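Local coordinates for DNA processing protein DprA (Streptococcus pneumoniae, PDB 3UQZ) that binds single-stranded DNA cooperatively, protects it from nucleases and helps load RecA onto it during natural transformation, at residues Y6-L11 with S75-C80; L11-L16 with A62-E67; L25-G28 with E34-L37; P196-Q199 with F203-P206. All blocks are in the same frame, centred on the assembly; numbering follows the deposited sequence.

Contact 1: residues Y6-L11 with S75-C80; sequences YEIYKL and SILDDC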
loop_
_atom_site.group_PDB
_atom_site.type_symbol
_atom_site.label_atom_id
_atom_site.label_comp_id
_atom_site.label_asym_id
_atom_site.label_seq_id
_atom_site.Cartn_x
_atom_site.Cartn_y
_atom_site.Cartn_z
ATOM N N TYR A 6 -33.735 -29.378 -14.205
ATOM C CA TYR A 6 -33.975 -30.521 -13.310
ATOM C C TYR A 6 -32.971 -31.647 -13.598
ATOM O O TYR A 6 -32.491 -32.294 -12.661
ATOM C CB TYR A 6 -35.427 -31.047 -13.429
ATOM C CG TYR A 6 -35.636 -32.367 -12.716
ATOM C CD1 TYR A 6 -35.730 -32.425 -11.330
ATOM C CD2 TYR A 6 -35.648 -33.569 -13.421
ATOM C CE1 TYR A 6 -35.841 -33.643 -10.662
ATOM C CE2 TYR A 6 -35.756 -34.793 -12.763
ATOM C CZ TYR A 6 -35.868 -34.825 -11.386
ATOM O OH TYR A 6 -36.002 -36.029 -10.745
ATOM N N GLU A 7 -32.672 -31.882 -14.893
ATOM C CA GLU A 7 -31.733 -32.922 -15.303
ATOM C C GLU A 7 -30.321 -32.583 -14.883
ATOM O O GLU A 7 -29.608 -33.477 -14.418
ATOM C CB GLU A 7 -31.840 -33.237 -16.796
ATOM C CG GLU A 7 -33.150 -33.899 -17.191
ATOM C CD GLU A 7 -33.368 -35.321 -16.710
ATOM O OE1 GLU A 7 -32.382 -35.989 -16.320
ATOM O OE2 GLU A 7 -34.536 -35.769 -16.737
ATOM N N ILE A 8 -29.945 -31.281 -14.956
ATOM C CA ILE A 8 -28.643 -30.787 -14.495
ATOM C C ILE A 8 -28.484 -31.157 -13.006
ATOM O O ILE A 8 -27.482 -31.773 -12.635
ATOM C CB ILE A 8 -28.472 -29.262 -14.767
ATOM C CG1 ILE A 8 -28.291 -28.980 -16.287
ATOM C CG2 ILE A 8 -27.305 -28.708 -13.976
ATOM C CD1 ILE A 8 -28.476 -27.511 -16.742
ATOM N N TYR A 9 -29.515 -30.859 -12.185
ATOM C CA TYR A 9 -29.554 -31.210 -10.762
ATOM C C TYR A 9 -29.461 -32.721 -10.578
ATOM O O TYR A 9 -28.673 -33.177 -9.743
ATOM C CB TYR A 9 -30.825 -30.656 -10.092
ATOM C CG TYR A 9 -30.834 -30.789 -8.583
ATOM C CD1 TYR A 9 -29.788 -30.284 -7.813
ATOM C CD2 TYR A 9 -31.900 -31.396 -7.920
ATOM C CE1 TYR A 9 -29.789 -30.406 -6.423
ATOM C CE2 TYR A 9 -31.915 -31.514 -6.529
ATOM C CZ TYR A 9 -30.856 -31.017 -5.787
ATOM O OH TYR A 9 -30.858 -31.126 -4.420
ATOM N N LYS A 10 -30.233 -33.498 -11.389
ATOM C CA LYS A 10 -30.225 -34.965 -11.364
ATOM C C LYS A 10 -28.827 -35.542 -11.690
ATOM O O LYS A 10 -28.439 -36.543 -11.083
ATOM C CB LYS A 10 -31.319 -35.540 -12.274
ATOM C CG LYS A 10 -31.664 -36.993 -11.979
ATOM C CD LYS A 10 -32.810 -37.484 -12.839
ATOM C CE LYS A 10 -33.012 -38.972 -12.691
ATOM N NZ LYS A 10 -34.025 -39.474 -13.643
ATOM N N LEU A 11 -28.059 -34.884 -12.598
ATOM C CA LEU A 11 -26.685 -35.290 -12.952
ATOM C C LEU A 11 -25.717 -35.058 -11.786
ATOM O O LEU A 11 -24.846 -35.887 -11.542
ATOM C CB LEU A 11 -26.182 -34.583 -14.230
ATOM C CG LEU A 11 -26.885 -34.922 -15.555
ATOM C CD1 LEU A 11 -26.375 -34.052 -16.667
ATOM C CD2 LEU A 11 -26.683 -36.366 -15.943
ATOM N N SER A 75 -29.793 -21.850 -14.638
ATOM C CA SER A 75 -28.570 -22.540 -15.051
ATOM C C SER A 75 -27.786 -21.724 -16.066
ATOM O O SER A 75 -28.292 -20.725 -16.578
ATOM C CB SER A 75 -28.906 -23.910 -15.635
ATOM O OG SER A 75 -29.553 -23.801 -16.893
ATOM N N ILE A 76 -26.579 -22.203 -16.411
ATOM C CA ILE A 76 -25.703 -21.614 -17.422
ATOM C C ILE A 76 -26.371 -21.612 -18.831
ATOM O O ILE A 76 -25.889 -20.928 -19.728
ATOM C CB ILE A 76 -24.298 -22.293 -17.367
ATOM C CG1 ILE A 76 -23.187 -21.396 -17.997
ATOM C CG2 ILE A 76 -24.321 -23.723 -17.920
ATOM C CD1 ILE A 76 -21.761 -21.588 -17.425
ATOM N N LEU A 77 -27.490 -22.354 -19.005
ATOM C CA LEU A 77 -28.263 -22.436 -20.256
ATOM C C LEU A 77 -29.279 -21.292 -20.374
ATOM O O LEU A 77 -29.663 -20.928 -21.487
ATOM C CB LEU A 77 -28.986 -23.800 -20.385
ATOM C CG LEU A 77 -28.109 -25.097 -20.403
ATOM C CD1 LEU A 77 -28.983 -26.352 -20.460
ATOM C CD2 LEU A 77 -27.073 -25.114 -21.551
ATOM N N ASP A 78 -29.697 -20.723 -19.230
ATOM C CA ASP A 78 -30.658 -19.626 -19.139
ATOM C C ASP A 78 -30.077 -18.259 -19.475
ATOM O O ASP A 78 -28.900 -18.003 -19.235
ATOM C CB ASP A 78 -31.356 -19.627 -17.768
ATOM C CG ASP A 78 -32.177 -20.888 -17.499
ATOM O OD1 ASP A 78 -32.819 -21.400 -18.451
ATOM O OD2 ASP A 78 -32.181 -21.361 -16.346
ATOM N N ASP A 79 -30.929 -17.388 -20.037
ATOM C CA ASP A 79 -30.626 -16.021 -20.481
ATOM C C ASP A 79 -30.185 -15.108 -19.339
ATOM O O ASP A 79 -29.369 -14.212 -19.555
ATOM C CB ASP A 79 -31.855 -15.382 -21.178
ATOM C CG ASP A 79 -32.709 -16.319 -22.018
ATOM O OD1 ASP A 79 -33.361 -17.221 -21.431
ATOM O OD2 ASP A 79 -32.784 -16.111 -23.249
ATOM N N CYS A 80 -30.752 -15.313 -18.142
ATOM C CA CYS A 80 -30.479 -14.495 -16.968
ATOM C C CYS A 80 -29.100 -14.737 -16.348
ATOM O O CYS A 80 -28.640 -13.913 -15.544
ATOM C CB CYS A 80 -31.592 -14.641 -15.938
ATOM S SG CYS A 80 -31.568 -16.214 -15.057
#
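I8 meets S75 and L77 with no ring between them; the flat group here is the carboxylate of D78, approached from above its plane by S75 N, which bonds to D78 OD2 over 3.0 Å and lies 37° out of that plane. N5 ND2 is a second donor to the same oxygen. The contact joins helix 5-13 of the sterile alpha motif (SAM) domain to the type I turn S75-D78 that leaves strand 73-75, an outermost strand, within this chain, of the Rossmann-like sheet. D78 N returns to S75 O and closes the turn; inside it S75 OG accepts from L77 N at 3.3 Å, an ST turn, while N5 OD1 is its other partner. Across the contact there is no polar bond. I8 sends its CG1 branch beside its own backbone N (chi1 -71°) and then straightens, which carries CD1 away from the helix. That methyl presses on S75 CB at 3.8 Å. L25 of helix 18-28 touches both I8 and L77, and V93 and L94 also lie against I8, closing the apolar seam. L77, the exposed member of the trio, brings its CD1 to 3.9 Å from I8 CD1.

Contact 2: residues L11-L16 with A62-E67; sequences LKKSGL and AHLSKE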
loop_
_atom_site.group_PDB
_atom_site.type_symbol
_atom_site.label_atom_id
_atom_site.label_comp_id
_atom_site.label_asym_id
_atom_site.label_seq_id
_atom_site.Cartn_x
_atom_site.Cartn_y
_atom_site.Cartn_z
ATOM N N LEU A 11 -28.059 -34.884 -12.598
ATOM C CA LEU A 11 -26.685 -35.290 -12.952
ATOM C C LEU A 11 -25.717 -35.058 -11.786
ATOM O O LEU A 11 -24.846 -35.887 -11.542
ATOM C CB LEU A 11 -26.182 -34.583 -14.230
ATOM C CG LEU A 11 -26.885 -34.922 -15.555
ATOM C CD1 LEU A 11 -26.375 -34.052 -16.667
ATOM C CD2 LEU A 11 -26.683 -36.366 -15.943
ATOM N N LYS A 12 -25.890 -33.944 -11.048
ATOM C CA LYS A 12 -25.103 -33.610 -9.855
ATOM C C LYS A 12 -25.374 -34.668 -8.772
ATOM O O LYS A 12 -24.438 -35.151 -8.138
ATOM C CB LYS A 12 -25.467 -32.206 -9.327
ATOM C CG LYS A 12 -24.513 -31.114 -9.794
ATOM C CD LYS A 12 -24.834 -29.735 -9.248
ATOM C CE LYS A 12 -23.597 -28.871 -9.276
ATOM N NZ LYS A 12 -23.929 -27.434 -9.225
ATOM N N LYS A 13 -26.650 -35.075 -8.620
ATOM C CA LYS A 13 -27.103 -36.100 -7.676
ATOM C C LYS A 13 -26.652 -37.521 -8.051
ATOM O O LYS A 13 -26.631 -38.399 -7.187
ATOM C CB LYS A 13 -28.630 -36.043 -7.515
ATOM C CG LYS A 13 -29.093 -34.856 -6.691
ATOM C CD LYS A 13 -29.201 -35.220 -5.218
ATOM C CE LYS A 13 -29.142 -34.004 -4.345
ATOM N NZ LYS A 13 -29.205 -34.373 -2.911
ATOM N N SER A 14 -26.292 -37.743 -9.327
ATOM C CA SER A 14 -25.836 -39.039 -9.823
ATOM C C SER A 14 -24.324 -39.186 -9.662
ATOM O O SER A 14 -23.784 -40.264 -9.911
ATOM C CB SER A 14 -26.243 -39.225 -11.279
ATOM O OG SER A 14 -27.641 -39.057 -11.457
ATOM N N GLY A 15 -23.658 -38.103 -9.252
ATOM C CA GLY A 15 -22.226 -38.088 -8.987
ATOM C C GLY A 15 -21.360 -37.288 -9.935
ATOM O O GLY A 15 -20.133 -37.341 -9.822
ATOM N N LEU A 16 -21.966 -36.536 -10.865
ATOM C CA LEU A 16 -21.199 -35.731 -11.815
ATOM C C LEU A 16 -20.778 -34.404 -11.189
ATOM O O LEU A 16 -21.592 -33.744 -10.532
ATOM C CB LEU A 16 -22.004 -35.519 -13.110
ATOM C CG LEU A 16 -21.593 -36.339 -14.358
ATOM C CD1 LEU A 16 -21.229 -37.782 -14.015
ATOM C CD2 LEU A 16 -22.675 -36.284 -15.435
ATOM N N ALA A 62 -39.820 -38.576 -8.332
ATOM C CA ALA A 62 -40.889 -37.921 -7.583
ATOM C C ALA A 62 -40.339 -37.197 -6.343
ATOM O O ALA A 62 -40.699 -36.040 -6.105
ATOM C CB ALA A 62 -41.946 -38.939 -7.183
ATOM N N HIS A 63 -39.453 -37.872 -5.576
ATOM C CA HIS A 63 -38.806 -37.329 -4.381
ATOM C C HIS A 63 -37.845 -36.181 -4.741
ATOM O O HIS A 63 -37.842 -35.158 -4.052
ATOM C CB HIS A 63 -38.074 -38.446 -3.613
ATOM C CG HIS A 63 -37.293 -37.960 -2.429
ATOM N ND1 HIS A 63 -35.928 -37.711 -2.513
ATOM C CD2 HIS A 63 -37.714 -37.667 -1.174
ATOM C CE1 HIS A 63 -35.564 -37.289 -1.311
ATOM N NE2 HIS A 63 -36.604 -37.243 -0.472
ATOM N N LEU A 64 -37.040 -36.360 -5.821
ATOM C CA LEU A 64 -36.069 -35.376 -6.295
ATOM C C LEU A 64 -36.724 -34.139 -6.888
ATOM O O LEU A 64 -36.193 -33.041 -6.711
ATOM C CB LEU A 64 -35.059 -35.991 -7.277
ATOM C CG LEU A 64 -33.822 -35.134 -7.603
ATOM C CD1 LEU A 64 -32.810 -35.176 -6.493
ATOM C CD2 LEU A 64 -33.172 -35.572 -8.882
ATOM N N SER A 65 -37.866 -34.302 -7.584
ATOM C CA SER A 65 -38.586 -33.174 -8.178
ATOM C C SER A 65 -39.148 -32.241 -7.100
ATOM O O SER A 65 -39.182 -31.025 -7.295
ATOM C CB SER A 65 -39.687 -33.655 -9.114
ATOM O OG SER A 65 -40.162 -32.588 -9.918
ATOM N N LYS A 66 -39.544 -32.806 -5.950
ATOM C CA LYS A 66 -40.052 -32.050 -4.809
ATOM C C LYS A 66 -38.896 -31.216 -4.209
ATOM O O LYS A 66 -39.077 -30.030 -3.940
ATOM C CB LYS A 66 -40.656 -33.011 -3.770
ATOM C CG LYS A 66 -41.516 -32.332 -2.720
ATOM C CD LYS A 66 -41.917 -33.333 -1.664
ATOM C CE LYS A 66 -42.128 -32.678 -0.321
ATOM N NZ LYS A 66 -42.423 -33.676 0.740
ATOM N N GLU A 67 -37.716 -31.850 -4.037
ATOM C CA GLU A 67 -36.475 -31.280 -3.511
ATOM C C GLU A 67 -35.981 -30.117 -4.412
ATOM O O GLU A 67 -35.751 -29.006 -3.913
ATOM C CB GLU A 67 -35.421 -32.393 -3.436
ATOM C CG GLU A 67 -34.254 -32.112 -2.515
ATOM C CD GLU A 67 -33.199 -33.198 -2.538
ATOM O OE1 GLU A 67 -33.533 -34.365 -2.229
ATOM O OE2 GLU A 67 -32.035 -32.881 -2.870
#
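K13, in the last turn of helix 5-13, reaches across to L64 and E67 on helix 61-69. From CB the chain sets off with CG beside the backbone N, and then bends at chi2 (-91°), so that the methylenes run past L64 before the amino group turns up at E67. CG lies 3.7 Å from L64 CD1, and CD stays against the same methyl; the two side chains pass at a slant. CE is the first atom to reach the acid, and NZ ends 3.2 Å from E67 OE2 in a salt bridge whose hydrogen bond is weak. E67 comes from the opposite direction, extended beyond CG. Just after K13 the chain leaves the helix through a Schellman motif: L16 N bonds to L11 O and G15 N to K12 O, with G15 at positive phi (111°). The contact thus ties the first helix of the SAM domain to helix 61-69, which leads toward the Rossmann-like part, and I59 packs against both K13 and L64. E67 OE2 also accepts from Y9 OH. With a tyrosine hydroxyl and an ammonium on one oxygen, the carboxylate is probably kept in its charged form, and the lysine combines apolar packing with a modest electrostatic tie.

Contact 3: residues L25-G28 with E34-L37; sequences LEYG and ELLL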
loop_
_atom_site.group_PDB
_atom_site.type_symbol
_atom_site.label_atom_id
_atom_site.label_comp_id
_atom_site.label_asym_id
_atom_site.label_seq_id
_atom_site.Cartn_x
_atom_site.Cartn_y
_atom_site.Cartn_z
ATOM N N LEU A 25 -22.600 -30.035 -21.273
ATOM C CA LEU A 25 -23.372 -28.909 -21.810
ATOM C C LEU A 25 -22.718 -28.213 -22.988
ATOM O O LEU A 25 -23.424 -27.733 -23.877
ATOM C CB LEU A 25 -23.788 -27.912 -20.718
ATOM C CG LEU A 25 -24.700 -28.456 -19.608
ATOM C CD1 LEU A 25 -24.860 -27.445 -18.512
ATOM C CD2 LEU A 25 -26.070 -28.883 -20.140
ATOM N N GLU A 26 -21.376 -28.185 -23.006
ATOM C CA GLU A 26 -20.588 -27.595 -24.089
ATOM C C GLU A 26 -20.786 -28.390 -25.385
ATOM O O GLU A 26 -21.010 -27.791 -26.437
ATOM C CB GLU A 26 -19.103 -27.543 -23.704
ATOM C CG GLU A 26 -18.775 -26.478 -22.673
ATOM C CD GLU A 26 -17.301 -26.161 -22.497
ATOM O OE1 GLU A 26 -16.445 -26.908 -23.030
ATOM O OE2 GLU A 26 -17.006 -25.136 -21.842
ATOM N N TYR A 27 -20.748 -29.734 -25.293
ATOM C CA TYR A 27 -20.965 -30.648 -26.410
ATOM C C TYR A 27 -22.441 -30.614 -26.842
ATOM O O TYR A 27 -22.726 -30.592 -28.040
ATOM C CB TYR A 27 -20.540 -32.083 -26.022
ATOM C CG TYR A 27 -20.712 -33.122 -27.115
ATOM C CD1 TYR A 27 -19.632 -33.528 -27.896
ATOM C CD2 TYR A 27 -21.944 -33.728 -27.343
ATOM C CE1 TYR A 27 -19.781 -34.494 -28.894
ATOM C CE2 TYR A 27 -22.109 -34.682 -28.346
ATOM C CZ TYR A 27 -21.025 -35.067 -29.118
ATOM O OH TYR A 27 -21.199 -36.019 -30.102
ATOM N N GLY A 28 -23.348 -30.612 -25.863
ATOM C CA GLY A 28 -24.788 -30.597 -26.086
ATOM C C GLY A 28 -25.348 -29.389 -26.805
ATOM O O GLY A 28 -26.479 -29.441 -27.282
ATOM N N GLU A 34 -29.967 -32.298 -26.494
ATOM C CA GLU A 34 -30.640 -33.570 -26.753
ATOM C C GLU A 34 -29.538 -34.612 -26.924
ATOM O O GLU A 34 -28.928 -34.704 -27.992
ATOM C CB GLU A 34 -31.515 -33.445 -28.013
ATOM C CG GLU A 34 -32.668 -34.425 -28.067
ATOM C CD GLU A 34 -33.918 -34.011 -27.313
ATOM O OE1 GLU A 34 -34.388 -32.866 -27.511
ATOM O OE2 GLU A 34 -34.464 -34.860 -26.570
ATOM N N LEU A 35 -29.220 -35.323 -25.832
ATOM C CA LEU A 35 -28.148 -36.326 -25.761
ATOM C C LEU A 35 -28.650 -37.582 -25.079
ATOM O O LEU A 35 -29.478 -37.474 -24.181
ATOM C CB LEU A 35 -26.961 -35.770 -24.929
ATOM C CG LEU A 35 -26.156 -34.599 -25.508
ATOM C CD1 LEU A 35 -25.278 -33.975 -24.452
ATOM C CD2 LEU A 35 -25.294 -35.041 -26.665
ATOM N N LEU A 36 -28.185 -38.771 -25.481
ATOM C CA LEU A 36 -28.615 -39.929 -24.711
ATOM C C LEU A 36 -27.653 -40.251 -23.575
ATOM O O LEU A 36 -26.476 -39.909 -23.660
ATOM C CB LEU A 36 -29.165 -41.145 -25.483
ATOM C CG LEU A 36 -28.484 -41.684 -26.726
ATOM C CD1 LEU A 36 -27.146 -42.288 -26.403
ATOM C CD2 LEU A 36 -29.332 -42.771 -27.315
ATOM N N LEU A 37 -28.166 -40.850 -22.496
ATOM C CA LEU A 37 -27.446 -41.129 -21.253
ATOM C C LEU A 37 -26.062 -41.738 -21.377
ATOM O O LEU A 37 -25.166 -41.347 -20.626
ATOM C CB LEU A 37 -28.327 -41.903 -20.274
ATOM C CG LEU A 37 -27.944 -41.863 -18.795
ATOM C CD1 LEU A 37 -27.992 -40.443 -18.220
ATOM C CD2 LEU A 37 -28.867 -42.720 -18.008
#
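L35 lies across the end of helix 18-28 with its two methyls parted between G28 and Y27, where the helical SAM domain turns from that helix through a loop to helix 37-43. The close-packed half is buried. There L35 points its CB at the helix and, with CG beside its own backbone N (chi1 -68°), lays CD1 on the bare backbone of G28, 3.8 Å from G28 CA and 4.1 Å from G28 N. Since glycine carries no side chain, the methyl can settle directly on the main chain. I3 and I40 also touch L35, and its backbone is hydrogen-bonded to that of M1, so the N-terminal residues help to hold it. The outer half is more open: Y27 is exposed, and E34, also exposed, starts its side chain away from the helix. Y27 has CG anti to its backbone N (chi1 -180°), which brings the ring to the loop; it also touches I43 of helix 37-43. No hydrogen bond crosses between the segments, although L25 O of the helix accepts from Q33 NE2 in the connecting loop. L35 meets the tyrosine at the ring edge and in its plane, with CD2 3.6 Å from Y27 CE2.

Contact 4: residues P196-Q199 with F203-P206; sequences PGEQ and FHFP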
loop_
_atom_site.group_PDB
_atom_site.type_symbol
_atom_site.label_atom_id
_atom_site.label_comp_id
_atom_site.label_asym_id
_atom_site.label_seq_id
_atom_site.Cartn_x
_atom_site.Cartn_y
_atom_site.Cartn_z
ATOM N N PRO A 196 -31.615 -28.190 -0.823
ATOM C CA PRO A 196 -32.199 -28.129 0.529
ATOM C C PRO A 196 -31.529 -28.978 1.609
ATOM O O PRO A 196 -31.170 -30.132 1.369
ATOM C CB PRO A 196 -33.655 -28.539 0.296
ATOM C CG PRO A 196 -33.929 -28.163 -1.127
ATOM C CD PRO A 196 -32.650 -28.458 -1.843
ATOM N N GLY A 197 -31.335 -28.385 2.778
ATOM C CA GLY A 197 -30.760 -29.065 3.931
ATOM C C GLY A 197 -29.265 -29.309 3.948
ATOM O O GLY A 197 -28.771 -29.914 4.901
ATOM N N GLU A 198 -28.518 -28.838 2.919
ATOM C CA GLU A 198 -27.063 -29.012 2.844
ATOM C C GLU A 198 -26.340 -28.190 3.910
ATOM O O GLU A 198 -26.628 -27.005 4.093
ATOM C CB GLU A 198 -26.513 -28.758 1.433
ATOM C CG GLU A 198 -26.954 -29.808 0.428
ATOM C CD GLU A 198 -25.958 -30.131 -0.670
ATOM O OE1 GLU A 198 -24.838 -30.583 -0.336
ATOM O OE2 GLU A 198 -26.317 -29.983 -1.862
ATOM N N GLN A 199 -25.415 -28.845 4.617
ATOM C CA GLN A 199 -24.667 -28.325 5.760
ATOM C C GLN A 199 -23.401 -27.509 5.439
ATOM O O GLN A 199 -22.790 -27.724 4.387
ATOM C CB GLN A 199 -24.325 -29.501 6.714
ATOM C CG GLN A 199 -25.533 -30.151 7.396
ATOM C CD GLN A 199 -26.370 -29.168 8.164
ATOM O OE1 GLN A 199 -27.470 -28.817 7.736
ATOM N NE2 GLN A 199 -25.863 -28.690 9.297
ATOM N N PHE A 203 -15.259 -27.478 2.518
ATOM C CA PHE A 203 -14.998 -27.260 1.090
ATOM C C PHE A 203 -16.006 -26.365 0.355
ATOM O O PHE A 203 -15.699 -25.877 -0.736
ATOM C CB PHE A 203 -14.792 -28.599 0.358
ATOM C CG PHE A 203 -16.043 -29.392 0.056
ATOM C CD1 PHE A 203 -16.636 -29.335 -1.201
ATOM C CD2 PHE A 203 -16.620 -30.205 1.021
ATOM C CE1 PHE A 203 -17.785 -30.073 -1.484
ATOM C CE2 PHE A 203 -17.771 -30.943 0.736
ATOM C CZ PHE A 203 -18.342 -30.877 -0.519
ATOM N N HIS A 204 -17.204 -26.158 0.943
ATOM C CA HIS A 204 -18.269 -25.314 0.383
ATOM C C HIS A 204 -17.877 -23.844 0.316
ATOM O O HIS A 204 -18.345 -23.138 -0.563
ATOM C CB HIS A 204 -19.571 -25.448 1.191
ATOM C CG HIS A 204 -20.279 -26.757 1.041
ATOM N ND1 HIS A 204 -21.477 -26.995 1.682
ATOM C CD2 HIS A 204 -19.938 -27.859 0.329
ATOM C CE1 HIS A 204 -21.839 -28.218 1.330
ATOM N NE2 HIS A 204 -20.936 -28.782 0.524
ATOM N N PHE A 205 -17.034 -23.389 1.250
ATOM C CA PHE A 205 -16.593 -22.003 1.371
ATOM C C PHE A 205 -15.590 -21.527 0.327
ATOM O O PHE A 205 -15.932 -20.567 -0.368
ATOM C CB PHE A 205 -16.292 -21.635 2.830
ATOM C CG PHE A 205 -17.511 -21.923 3.683
ATOM C CD1 PHE A 205 -18.591 -21.046 3.700
ATOM C CD2 PHE A 205 -17.626 -23.125 4.379
ATOM C CE1 PHE A 205 -19.741 -21.342 4.432
ATOM C CE2 PHE A 205 -18.780 -23.420 5.112
ATOM C CZ PHE A 205 -19.826 -22.526 5.138
ATOM N N PRO A 206 -14.434 -22.212 0.084
ATOM C CA PRO A 206 -13.563 -21.802 -1.037
ATOM C C PRO A 206 -14.297 -21.868 -2.380
ATOM O O PRO A 206 -14.057 -21.022 -3.239
ATOM C CB PRO A 206 -12.431 -22.834 -1.001
ATOM C CG PRO A 206 -12.440 -23.354 0.374
ATOM C CD PRO A 206 -13.870 -23.390 0.779
#
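H204 faces the loop residues E198 and Q199 at the start of helix 204-215, in the Rossmann-like part of the protein. The imidazole is directed at the loop by a chi1 of -71°, which places CG beside the backbone N of H204 and anti to its carbonyl carbon. E198 reaches in at about a right angle to the histidine side chain, and its carboxylate stands nearly perpendicular to the ring, the planes being 82° apart. The two groups come near without a bond: E198 OE1 is 4.2 Å from H204 CE1, and 4.4 Å from H204 NE2. A bend at chi2 (-147°) helps bring this carboxylate round, and its other oxygen, OE2, accepts from G195 N. Q199 takes part through its backbone, since its side chain starts off away from the helix. Its carbonyl oxygen approaches the imidazole obliquely, with Q199 O 3.1 Å from H204 ND1. That nitrogen is hydrogen-bonded to G166 O, which probably helps to set the rotation of the ring. Within its own segment H204 turns its edge to F203, and H204 CD2 sits 3.5 Å above the plane of the F203 ring, displaced toward its rim. Y194 stacks on the imidazole, so several neighbours hold this buried group. The loop 196-199 is itself tied down by bonds from G197 N to D170 OD1 and between the backbones of E198 and G168. The histidine therefore joins the loop that follows strand 189-192 to the first turn of helix 204-215, with the loop beyond strand 161-164 lying beside both.

How the contacts relate
Contacts 1 and 3 are largely apolar and buried, whereas contacts 2 and 4 are partly buried and place charged or polar groups against each other. Contacts 1 and 2 share helix 5-13 and meet through Y9 and E67. L25 of helix 18-28 links contact 3 to contact 1, packing on I76, L77 and I8. Contacts 2 and 3 fall within the SAM domain; contact 1 carries its first helix onto the edge of the sheet, and contact 4 belongs to the Rossmann-like part. P196 at the end of contact 4 touches E67 and Y9, while contact 3 lies about 17 Å from contact 4 at their nearest atoms.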